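PDB 5Z87: EmGH1 from Erythrobacter marinus, which hydrolyses beta-glucosidic bonds as a beta-glucosidase of glycoside hydrolase family 3. Local coordinates for the interface of chains A and B. Coordinates in Å, arbitrary orientation; residue numbers count along the deposited sequence, not the author numbering. Chains: chain A/B, EmGH1.

Contact 1: the interface of chains A and B. Residues chain A 643-645, 712, 714-719; chain B 283, 286, 323-326.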
loop_
_atom_site.group_PDB
_atom_site.type_symbol
_atom_site.label_atom_id
_atom_site.label_comp_id
_atom_site.label_asym_id
_atom_site.label_seq_id
_atom_site.Cartn_x
_atom_site.Cartn_y
_atom_site.Cartn_z
ATOM N N LYS A 643 -3.154 0.052 13.327
ATOM C CA LYS A 643 -3.141 1.219 14.195
ATOM C C LYS A 643 -4.591 1.580 14.509
ATOM O O LYS A 643 -5.487 1.085 13.822
ATOM C CB LYS A 643 -2.402 2.367 13.503
ATOM C CG LYS A 643 -0.949 2.068 13.179
ATOM C CD LYS A 643 -0.185 1.695 14.443
ATOM C CE LYS A 643 1.323 1.766 14.222
ATOM N NZ LYS A 643 1.686 3.181 13.977
ATOM N N PRO A 644 -4.878 2.420 15.512
ATOM C CA PRO A 644 -6.283 2.804 15.758
ATOM C C PRO A 644 -6.968 3.412 14.554
ATOM O O PRO A 644 -8.198 3.337 14.454
ATOM C CB PRO A 644 -6.182 3.824 16.891
ATOM C CG PRO A 644 -4.889 3.485 17.590
ATOM C CD PRO A 644 -3.961 2.983 16.522
ATOM N N THR A 645 -6.219 3.998 13.626
ATOM C CA THR A 645 -6.807 4.585 12.438
ATOM C C THR A 645 -6.753 3.668 11.224
ATOM O O THR A 645 -7.272 4.036 10.173
ATOM C CB THR A 645 -6.081 5.887 12.108
ATOM O OG1 THR A 645 -4.663 5.645 12.099
ATOM C CG2 THR A 645 -6.418 6.945 13.133
ATOM N N ARG A 712 -2.818 -4.531 24.159
ATOM C CA ARG A 712 -2.947 -3.196 23.586
ATOM C C ARG A 712 -2.308 -2.210 24.552
ATOM O O ARG A 712 -2.683 -2.156 25.727
ATOM C CB ARG A 712 -4.418 -2.836 23.327
ATOM C CG ARG A 712 -4.748 -1.333 23.310
ATOM C CD ARG A 712 -4.186 -0.610 22.088
ATOM N NE ARG A 712 -4.607 0.797 22.032
ATOM C CZ ARG A 712 -4.090 1.708 21.210
ATOM N NH1 ARG A 712 -4.536 2.961 21.234
ATOM N NH2 ARG A 712 -3.141 1.369 20.360
ATOM N N SER A 714 -2.483 1.170 25.587
ATOM C CA SER A 714 -3.559 2.148 25.394
ATOM C C SER A 714 -3.023 3.508 24.966
ATOM O O SER A 714 -3.571 4.140 24.054
ATOM C CB SER A 714 -4.384 2.299 26.673
ATOM O OG SER A 714 -5.066 1.104 26.987
ATOM N N ILE A 715 -1.960 3.976 25.613
ATOM C CA ILE A 715 -1.329 5.255 25.298
ATOM C C ILE A 715 0.155 5.000 25.111
ATOM O O ILE A 715 0.771 4.281 25.902
ATOM C CB ILE A 715 -1.555 6.301 26.413
ATOM C CG1 ILE A 715 -3.048 6.483 26.709
ATOM C CG2 ILE A 715 -0.888 7.615 26.045
ATOM C CD1 ILE A 715 -3.822 7.197 25.597
ATOM N N ALA A 716 0.739 5.596 24.079
ATOM C CA ALA A 716 2.141 5.342 23.804
ATOM C C ALA A 716 2.734 6.549 23.090
ATOM O O ALA A 716 2.019 7.319 22.439
ATOM C CB ALA A 716 2.301 4.061 22.983
ATOM N N SER A 717 4.058 6.706 23.218
ATOM C CA SER A 717 4.724 7.874 22.640
ATOM C C SER A 717 4.614 7.883 21.118
ATOM O O SER A 717 4.649 8.958 20.498
ATOM C CB SER A 717 6.192 7.926 23.085
ATOM O OG SER A 717 6.862 6.684 22.865
ATOM N N ARG A 718 4.487 6.703 20.509
ATOM C CA ARG A 718 4.050 6.522 19.131
ATOM C C ARG A 718 2.833 5.605 19.097
ATOM O O ARG A 718 2.732 4.661 19.889
ATOM C CB ARG A 718 5.164 5.943 18.273
ATOM C CG ARG A 718 6.288 6.923 18.120
ATOM C CD ARG A 718 7.094 6.682 16.910
ATOM N NE ARG A 718 8.170 7.653 16.824
ATOM C CZ ARG A 718 8.774 8.008 15.699
ATOM N NH1 ARG A 718 8.396 7.484 14.524
ATOM N NH2 ARG A 718 9.762 8.892 15.757
ATOM N N ALA A 719 1.905 5.895 18.187
ATOM C CA ALA A 719 0.667 5.129 18.109
ATOM C C ALA A 719 0.955 3.655 17.834
ATOM O O ALA A 719 1.725 3.319 16.935
ATOM C CB ALA A 719 -0.220 5.704 17.018
ATOM N N GLU B 283 -1.329 9.695 10.712
ATOM C CA GLU B 283 -0.035 9.444 11.321
ATOM C C GLU B 283 0.928 8.905 10.273
ATOM O O GLU B 283 0.524 8.351 9.250
ATOM C CB GLU B 283 -0.139 8.431 12.479
ATOM C CG GLU B 283 -0.655 7.068 12.036
ATOM C CD GLU B 283 0.008 5.899 12.751
ATOM O OE1 GLU B 283 1.023 5.367 12.228
ATOM O OE2 GLU B 283 -0.504 5.496 13.822
ATOM N N GLY B 286 3.564 6.115 13.357
ATOM C CA GLY B 286 3.130 6.359 14.715
ATOM C C GLY B 286 3.133 7.808 15.157
ATOM O O GLY B 286 2.699 8.089 16.281
ATOM N N LEU B 323 -8.120 9.666 19.422
ATOM C CA LEU B 323 -8.070 8.756 18.289
ATOM C C LEU B 323 -6.739 8.032 18.181
ATOM O O LEU B 323 -6.706 6.802 18.123
ATOM C CB LEU B 323 -8.344 9.514 16.985
ATOM C CG LEU B 323 -8.196 8.713 15.687
ATOM C CD1 LEU B 323 -9.169 7.531 15.695
ATOM C CD2 LEU B 323 -8.456 9.609 14.456
ATOM N N HIS B 324 -5.631 8.775 18.127
ATOM C CA HIS B 324 -4.320 8.172 17.953
ATOM C C HIS B 324 -3.776 7.516 19.226
ATOM O O HIS B 324 -2.928 6.625 19.128
ATOM C CB HIS B 324 -3.332 9.221 17.459
ATOM C CG HIS B 324 -3.536 9.617 16.033
ATOM N ND1 HIS B 324 -3.288 8.761 14.980
ATOM C CD2 HIS B 324 -3.946 10.787 15.482
ATOM C CE1 HIS B 324 -3.533 9.386 13.844
ATOM N NE2 HIS B 324 -3.927 10.621 14.122
ATOM N N GLY B 325 -4.225 7.933 20.406
ATOM C CA GLY B 325 -3.724 7.339 21.643
ATOM C C GLY B 325 -2.267 7.655 21.908
ATOM O O GLY B 325 -1.529 6.796 22.402
ATOM N N VAL B 326 -1.829 8.864 21.565
ATOM C CA VAL B 326 -0.452 9.288 21.753
ATOM C C VAL B 326 -0.326 10.282 22.897
ATOM O O VAL B 326 0.620 10.208 23.682
ATOM C CB VAL B 326 0.118 9.869 20.445
ATOM C CG1 VAL B 326 1.373 10.723 20.713
ATOM C CG2 VAL B 326 0.402 8.740 19.478
HETATM O O HOH W 1 -3.088 5.991 14.454
HETATM O O HOH W 2 1.628 3.361 10.732
HETATM O O HOH W 3 -3.396 7.748 10.580
#
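The charged part of this interface of chains A and B in the deposited assembly is a salt bridge between A:Lys643 and B:Glu283, whose side chains cross at about a right angle. NZ, the lysine amine, lies 2.9 Å from OE1 of B:Glu283, which receives it on its syn lone pair. The long lysine arm, bent at chi2 and chi4, curls so that NZ also donates to the carbonyl O of A:Ala719, 3.0 Å away and above the carbonyl plane. OE1 accepts a second bond from N of B:Gly286, so its own chain holds the glutamate too.

Among backbone pairs, N of A:Ala719 points at O of B:Gly286 at 3.0 Å, nearly straight (170° at H) and on a lone pair, while N of A:Ala716 reaches O of B:Gly325 at 3.1 Å. Glycine and alanine suit these places because small residues let the main chains come close.

A water joins OG1 of A:Thr645, OE2 of B:Glu283 and ND1 of B:His324, in the imidazole plane. The threonine's methyl CG2 instead packs on CG of B:Leu323 at 3.6 Å.

Chain A contributes loops, one directly following strand 703-713 of its fibronectin type III-like domain; chain B contributes short strand 283-284 and the loop after helix 319-322.

Contact 2: the interface of chains A and B. Residues chain A 486, 503-505, 537-538, 558; chain B 652-653.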
loop_
_atom_site.group_PDB
_atom_site.type_symbol
_atom_site.label_atom_id
_atom_site.label_comp_id
_atom_site.label_asym_id
_atom_site.label_seq_id
_atom_site.Cartn_x
_atom_site.Cartn_y
_atom_site.Cartn_z
ATOM N N THR A 486 -5.034 -24.337 -14.720
ATOM C CA THR A 486 -4.080 -24.071 -15.782
ATOM C C THR A 486 -4.192 -25.151 -16.848
ATOM O O THR A 486 -4.480 -26.313 -16.549
ATOM C CB THR A 486 -2.663 -24.001 -15.217
ATOM O OG1 THR A 486 -2.524 -24.972 -14.168
ATOM C CG2 THR A 486 -2.423 -22.616 -14.637
ATOM N N SER A 503 3.136 -21.156 -18.297
ATOM C CA SER A 503 1.803 -21.593 -17.923
ATOM C C SER A 503 0.750 -20.709 -18.585
ATOM O O SER A 503 0.914 -19.488 -18.693
ATOM C CB SER A 503 1.669 -21.560 -16.401
ATOM O OG SER A 503 0.349 -21.828 -15.986
ATOM N N VAL A 504 -0.329 -21.340 -19.058
ATOM C CA VAL A 504 -1.466 -20.640 -19.650
ATOM C C VAL A 504 -2.732 -21.004 -18.875
ATOM O O VAL A 504 -2.864 -22.109 -18.341
ATOM C CB VAL A 504 -1.621 -20.961 -21.155
ATOM C CG1 VAL A 504 -0.273 -20.907 -21.846
ATOM C CG2 VAL A 504 -2.219 -22.318 -21.355
ATOM N N GLN A 505 -3.663 -20.057 -18.791
ATOM C CA GLN A 505 -4.884 -20.304 -18.039
ATOM C C GLN A 505 -5.782 -21.297 -18.775
ATOM O O GLN A 505 -5.801 -21.357 -20.004
ATOM C CB GLN A 505 -5.628 -18.994 -17.792
ATOM C CG GLN A 505 -6.696 -19.098 -16.719
ATOM C CD GLN A 505 -7.362 -17.766 -16.442
ATOM O OE1 GLN A 505 -6.896 -16.731 -16.904
ATOM N NE2 GLN A 505 -8.458 -17.787 -15.688
ATOM N N SER A 537 1.324 -22.564 -10.348
ATOM C CA SER A 537 1.396 -21.577 -11.417
ATOM C C SER A 537 0.629 -20.288 -11.107
ATOM O O SER A 537 0.987 -19.235 -11.639
ATOM C CB SER A 537 0.865 -22.167 -12.730
ATOM O OG SER A 537 1.839 -22.970 -13.355
ATOM N N THR A 538 -0.409 -20.325 -10.264
ATOM C CA THR A 538 -1.152 -19.094 -9.989
ATOM C C THR A 538 -0.600 -18.323 -8.793
ATOM O O THR A 538 -0.793 -17.103 -8.718
ATOM C CB THR A 538 -2.647 -19.390 -9.803
ATOM O OG1 THR A 538 -2.860 -20.299 -8.720
ATOM C CG2 THR A 538 -3.214 -20.009 -11.089
ATOM N N ILE A 558 -9.550 -18.547 -8.868
ATOM C CA ILE A 558 -9.329 -18.134 -10.247
ATOM C C ILE A 558 -10.189 -18.977 -11.180
ATOM O O ILE A 558 -10.483 -20.150 -10.908
ATOM C CB ILE A 558 -7.832 -18.228 -10.601
ATOM C CG1 ILE A 558 -7.556 -17.533 -11.924
ATOM C CG2 ILE A 558 -7.363 -19.681 -10.667
ATOM C CD1 ILE A 558 -6.088 -17.233 -12.115
ATOM N N VAL B 652 -0.305 -12.282 -12.809
ATOM C CA VAL B 652 -0.448 -13.523 -13.561
ATOM C C VAL B 652 -1.809 -13.537 -14.247
ATOM O O VAL B 652 -2.829 -13.177 -13.645
ATOM C CB VAL B 652 -0.233 -14.736 -12.639
ATOM C CG1 VAL B 652 -1.119 -14.654 -11.457
ATOM C CG2 VAL B 652 -0.490 -16.040 -13.370
ATOM N N PHE B 653 -1.813 -13.885 -15.541
ATOM C CA PHE B 653 -3.032 -14.021 -16.349
ATOM C C PHE B 653 -3.845 -12.722 -16.402
ATOM O O PHE B 653 -5.077 -12.741 -16.457
ATOM C CB PHE B 653 -3.900 -15.185 -15.843
ATOM C CG PHE B 653 -3.183 -16.525 -15.832
ATOM C CD1 PHE B 653 -2.216 -16.815 -16.777
ATOM C CD2 PHE B 653 -3.488 -17.486 -14.882
ATOM C CE1 PHE B 653 -1.547 -18.035 -16.771
ATOM C CE2 PHE B 653 -2.834 -18.708 -14.872
ATOM C CZ PHE B 653 -1.860 -18.981 -15.818
#
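B:Phe653 of one chain of this glycoside hydrolase family 3 enzyme packs among loops of the other, all in the C-terminal family 3 domain. No N or O lies within bonding reach across the contact, so an apolar, flat phenylalanine suits it. Its backbone has positive phi (59°), and chi1 of -58° sets CG anti to the carbonyl carbon.

At the root of the side chain, CB of B:Phe653 lies 3.5 Å from OE1, the amide oxygen of A:Gln505. Over the ring centre sits CB of the same glutamine, 3.9 Å from the centroid in a CH-pi contact. The glutamine chain, extended beyond CG, holds its amide plane 21° from the ring; its aliphatic stem covers the aromatic face, while its amide end reaches back toward the phenylalanine root. The opposite face rests on CG2 of B:Val652, the preceding residue.

Along one edge, CD2 meets CD1 of A:Ile558 at 3.8 Å, in the plane of the ring, and CE2 meets the methyl groups CG2 of A:Thr486 and A:Thr538. On the other edge, CE1 of B:Phe653 lies 3.4 Å from the carbonyl O of A:Ser503. At the tip, CZ of B:Phe653 is 3.6 Å from the hydroxyl OG of A:Ser503. An alanine in place of B:Phe653 would lose the whole ring and would probably weaken this contact, since A:Gln505, A:Ile558 and both threonine methyls pack against it. Beside the ring, CG1 of B:Val652 approaches O of A:Thr538 at 3.7 Å.

Contact 3: the interface of chains A and B. Residues chain A 635, 649-652, 654, 656; chain B 538, 549-553.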
loop_
_atom_site.group_PDB
_atom_site.type_symbol
_atom_site.label_atom_id
_atom_site.label_comp_id
_atom_site.label_asym_id
_atom_site.label_seq_id
_atom_site.Cartn_x
_atom_site.Cartn_y
_atom_site.Cartn_z
ATOM N N GLN A 635 -9.754 -4.185 -0.326
ATOM C CA GLN A 635 -9.695 -3.806 1.079
ATOM C C GLN A 635 -8.303 -3.989 1.688
ATOM O O GLN A 635 -8.149 -3.841 2.906
ATOM C CB GLN A 635 -10.737 -4.613 1.871
ATOM C CG GLN A 635 -12.098 -4.671 1.170
ATOM C CD GLN A 635 -13.227 -5.110 2.068
ATOM O OE1 GLN A 635 -13.008 -5.725 3.109
ATOM N NE2 GLN A 635 -14.446 -4.768 1.690
ATOM N N ARG A 649 -12.252 3.789 9.318
ATOM C CA ARG A 649 -13.380 3.960 8.413
ATOM C C ARG A 649 -13.512 2.760 7.482
ATOM O O ARG A 649 -12.520 2.128 7.107
ATOM C CB ARG A 649 -13.239 5.240 7.573
ATOM C CG ARG A 649 -13.071 6.541 8.393
ATOM C CD ARG A 649 -14.346 6.959 9.079
ATOM N NE ARG A 649 -14.711 6.077 10.175
ATOM C CZ ARG A 649 -15.770 6.247 10.950
ATOM N NH1 ARG A 649 -16.034 5.373 11.912
ATOM N NH2 ARG A 649 -16.574 7.278 10.749
ATOM N N ASN A 650 -14.756 2.477 7.091
ATOM C CA ASN A 650 -15.116 1.326 6.273
ATOM C C ASN A 650 -15.468 1.753 4.852
ATOM O O ASN A 650 -15.613 2.936 4.545
ATOM C CB ASN A 650 -16.277 0.569 6.915
ATOM C CG ASN A 650 -15.921 0.048 8.277
ATOM O OD1 ASN A 650 -14.927 -0.664 8.429
ATOM N ND2 ASN A 650 -16.709 0.406 9.284
ATOM N N TYR A 651 -15.582 0.760 3.974
ATOM C CA TYR A 651 -15.789 0.992 2.550
ATOM C C TYR A 651 -17.273 1.174 2.256
ATOM O O TYR A 651 -18.123 0.493 2.835
ATOM C CB TYR A 651 -15.217 -0.168 1.729
ATOM C CG TYR A 651 -13.706 -0.247 1.791
ATOM C CD1 TYR A 651 -12.919 0.637 1.068
ATOM C CD2 TYR A 651 -13.070 -1.192 2.594
ATOM C CE1 TYR A 651 -11.540 0.575 1.118
ATOM C CE2 TYR A 651 -11.699 -1.266 2.658
ATOM C CZ TYR A 651 -10.930 -0.376 1.924
ATOM O OH TYR A 651 -9.553 -0.442 1.994
ATOM N N VAL A 652 -17.574 2.111 1.362
ATOM C CA VAL A 652 -18.960 2.461 1.092
ATOM C C VAL A 652 -19.666 1.279 0.436
ATOM O O VAL A 652 -19.117 0.620 -0.458
ATOM C CB VAL A 652 -19.041 3.742 0.242
ATOM C CG1 VAL A 652 -18.585 3.498 -1.179
ATOM C CG2 VAL A 652 -20.464 4.321 0.260
ATOM N N SER A 654 -20.143 -1.727 1.282
ATOM C CA SER A 654 -19.375 -2.968 1.233
ATOM C C SER A 654 -19.009 -3.427 2.638
ATOM O O SER A 654 -18.413 -2.671 3.414
ATOM C CB SER A 654 -18.118 -2.793 0.385
ATOM O OG SER A 654 -17.434 -4.018 0.227
ATOM N N SER A 656 -16.934 -4.536 5.287
ATOM C CA SER A 656 -15.507 -4.290 5.442
ATOM C C SER A 656 -14.882 -5.112 6.558
ATOM O O SER A 656 -13.706 -4.901 6.889
ATOM C CB SER A 656 -15.252 -2.801 5.697
ATOM O OG SER A 656 -15.691 -2.028 4.601
ATOM N N THR B 538 -20.997 8.127 -3.463
ATOM C CA THR B 538 -20.127 6.969 -3.664
ATOM C C THR B 538 -18.640 7.318 -3.610
ATOM O O THR B 538 -17.806 6.413 -3.467
ATOM C CB THR B 538 -20.437 6.272 -5.000
ATOM O OG1 THR B 538 -20.121 7.143 -6.098
ATOM C CG2 THR B 538 -21.902 5.849 -5.047
ATOM N N ARG B 549 -18.923 6.754 5.647
ATOM C CA ARG B 549 -18.156 6.034 4.633
ATOM C C ARG B 549 -18.078 6.825 3.334
ATOM O O ARG B 549 -19.028 7.503 2.937
ATOM C CB ARG B 549 -18.772 4.665 4.306
ATOM C CG ARG B 549 -19.014 3.798 5.499
ATOM C CD ARG B 549 -19.316 2.380 5.080
ATOM N NE ARG B 549 -19.660 1.572 6.236
ATOM C CZ ARG B 549 -19.561 0.252 6.285
ATOM N NH1 ARG B 549 -19.905 -0.376 7.400
ATOM N NH2 ARG B 549 -19.108 -0.435 5.232
ATOM N N GLY B 550 -16.957 6.687 2.641
ATOM C CA GLY B 550 -16.798 7.376 1.376
ATOM C C GLY B 550 -15.727 6.810 0.470
ATOM O O GLY B 550 -15.620 7.223 -0.686
ATOM N N ASP B 551 -14.935 5.865 0.970
ATOM C CA ASP B 551 -13.897 5.202 0.187
ATOM C C ASP B 551 -14.435 3.892 -0.399
ATOM O O ASP B 551 -15.304 3.239 0.186
ATOM C CB ASP B 551 -12.659 4.945 1.067
ATOM C CG ASP B 551 -12.338 6.151 1.986
ATOM O OD1 ASP B 551 -12.104 7.267 1.454
ATOM O OD2 ASP B 551 -12.366 5.996 3.227
ATOM N N ARG B 552 -13.924 3.513 -1.573
ATOM C CA ARG B 552 -14.410 2.324 -2.259
ATOM C C ARG B 552 -13.323 1.261 -2.332
ATOM O O ARG B 552 -12.126 1.565 -2.356
ATOM C CB ARG B 552 -14.917 2.666 -3.670
ATOM C CG ARG B 552 -16.291 3.336 -3.696
ATOM C CD ARG B 552 -16.840 3.503 -5.137
ATOM N NE ARG B 552 -17.159 2.222 -5.766
ATOM C CZ ARG B 552 -17.110 1.999 -7.077
ATOM N NH1 ARG B 552 -16.747 2.966 -7.910
ATOM N NH2 ARG B 552 -17.412 0.799 -7.552
ATOM N N ASP B 553 -13.750 -0.003 -2.345
ATOM C CA ASP B 553 -12.825 -1.120 -2.520
ATOM C C ASP B 553 -12.894 -1.691 -3.931
ATOM O O ASP B 553 -12.563 -2.858 -4.142
ATOM C CB ASP B 553 -13.093 -2.208 -1.482
ATOM C CG ASP B 553 -14.523 -2.730 -1.537
ATOM O OD1 ASP B 553 -15.309 -2.246 -2.385
ATOM O OD2 ASP B 553 -14.866 -3.614 -0.717
HETATM O O HOH W 4 -14.746 5.299 3.964
HETATM O O HOH W 5 -16.748 -0.001 -1.689
#
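The carboxylate of B:Asp553 and the guanidinium of B:Arg549 grip the chain A loop from A:Asn650 to A:Ser656, helped by A:Gln635 at the end of 3-10 helix 633-635. OD2 of B:Asp553 accepts two hydrogen bonds: NE2, the amide nitrogen of A:Gln635, comes in at 2.7 Å on the anti lone pair, and the hydroxyl OG of A:Ser654 at 2.8 Å on the syn one. Glutamine suits the first position because OD2 lies in its amide plane, so the N-H can point almost straight at it (172° at H). The aspartate's CB lies over one face of the A:Tyr651 ring, offset toward the rim.

The extended B:Arg549 directs NH2 to O of A:Tyr651 at 2.8 Å, in the guanidinium plane, with a weaker bond to O of A:Ser654. CB of A:Asn650 covers one face of the flat guanidinium. Between these grips the chains form a parallel beta bridge, A:Tyr651 with B:Asp551; N of A:Val652 donates to O of B:Asp551 at 2.8 Å, nearly along the C=O axis. The branched A:Val652 turns CG1 into the crowded position (chi1 71°), where it packs on CG of B:Arg552.

In the second shell, one water joins O of A:Asn650 to N of B:Gly550 and N and OD2 of B:Asp551; another joins O of A:Val652 to N and OD1 of B:Asp553. A:Ser656 shapes the loop: its OG accepts from N of A:Tyr651 at 2.9 Å and donates to O of A:Ser654 at 3.0 Å.

The three contacts belong to one two-fold symmetric interface, so each recurs with the chains exchanged. The C-alpha centres of contact 1 and contact 3 are about 23 Å apart, those of contact 2 and contact 3 about 30 Å, and those of contact 1 and contact 2 about 42 Å, with contact 3 between the others. Val652 and Thr538 occur in both contact 2 and contact 3, with the chains exchanged, so contact 3 adjoins the twin of contact 2, and the loop 649-656 of each chain reaches into the other. Such spread-out contacts could support a dimer in solution, though the deposited assembly alone does not establish it.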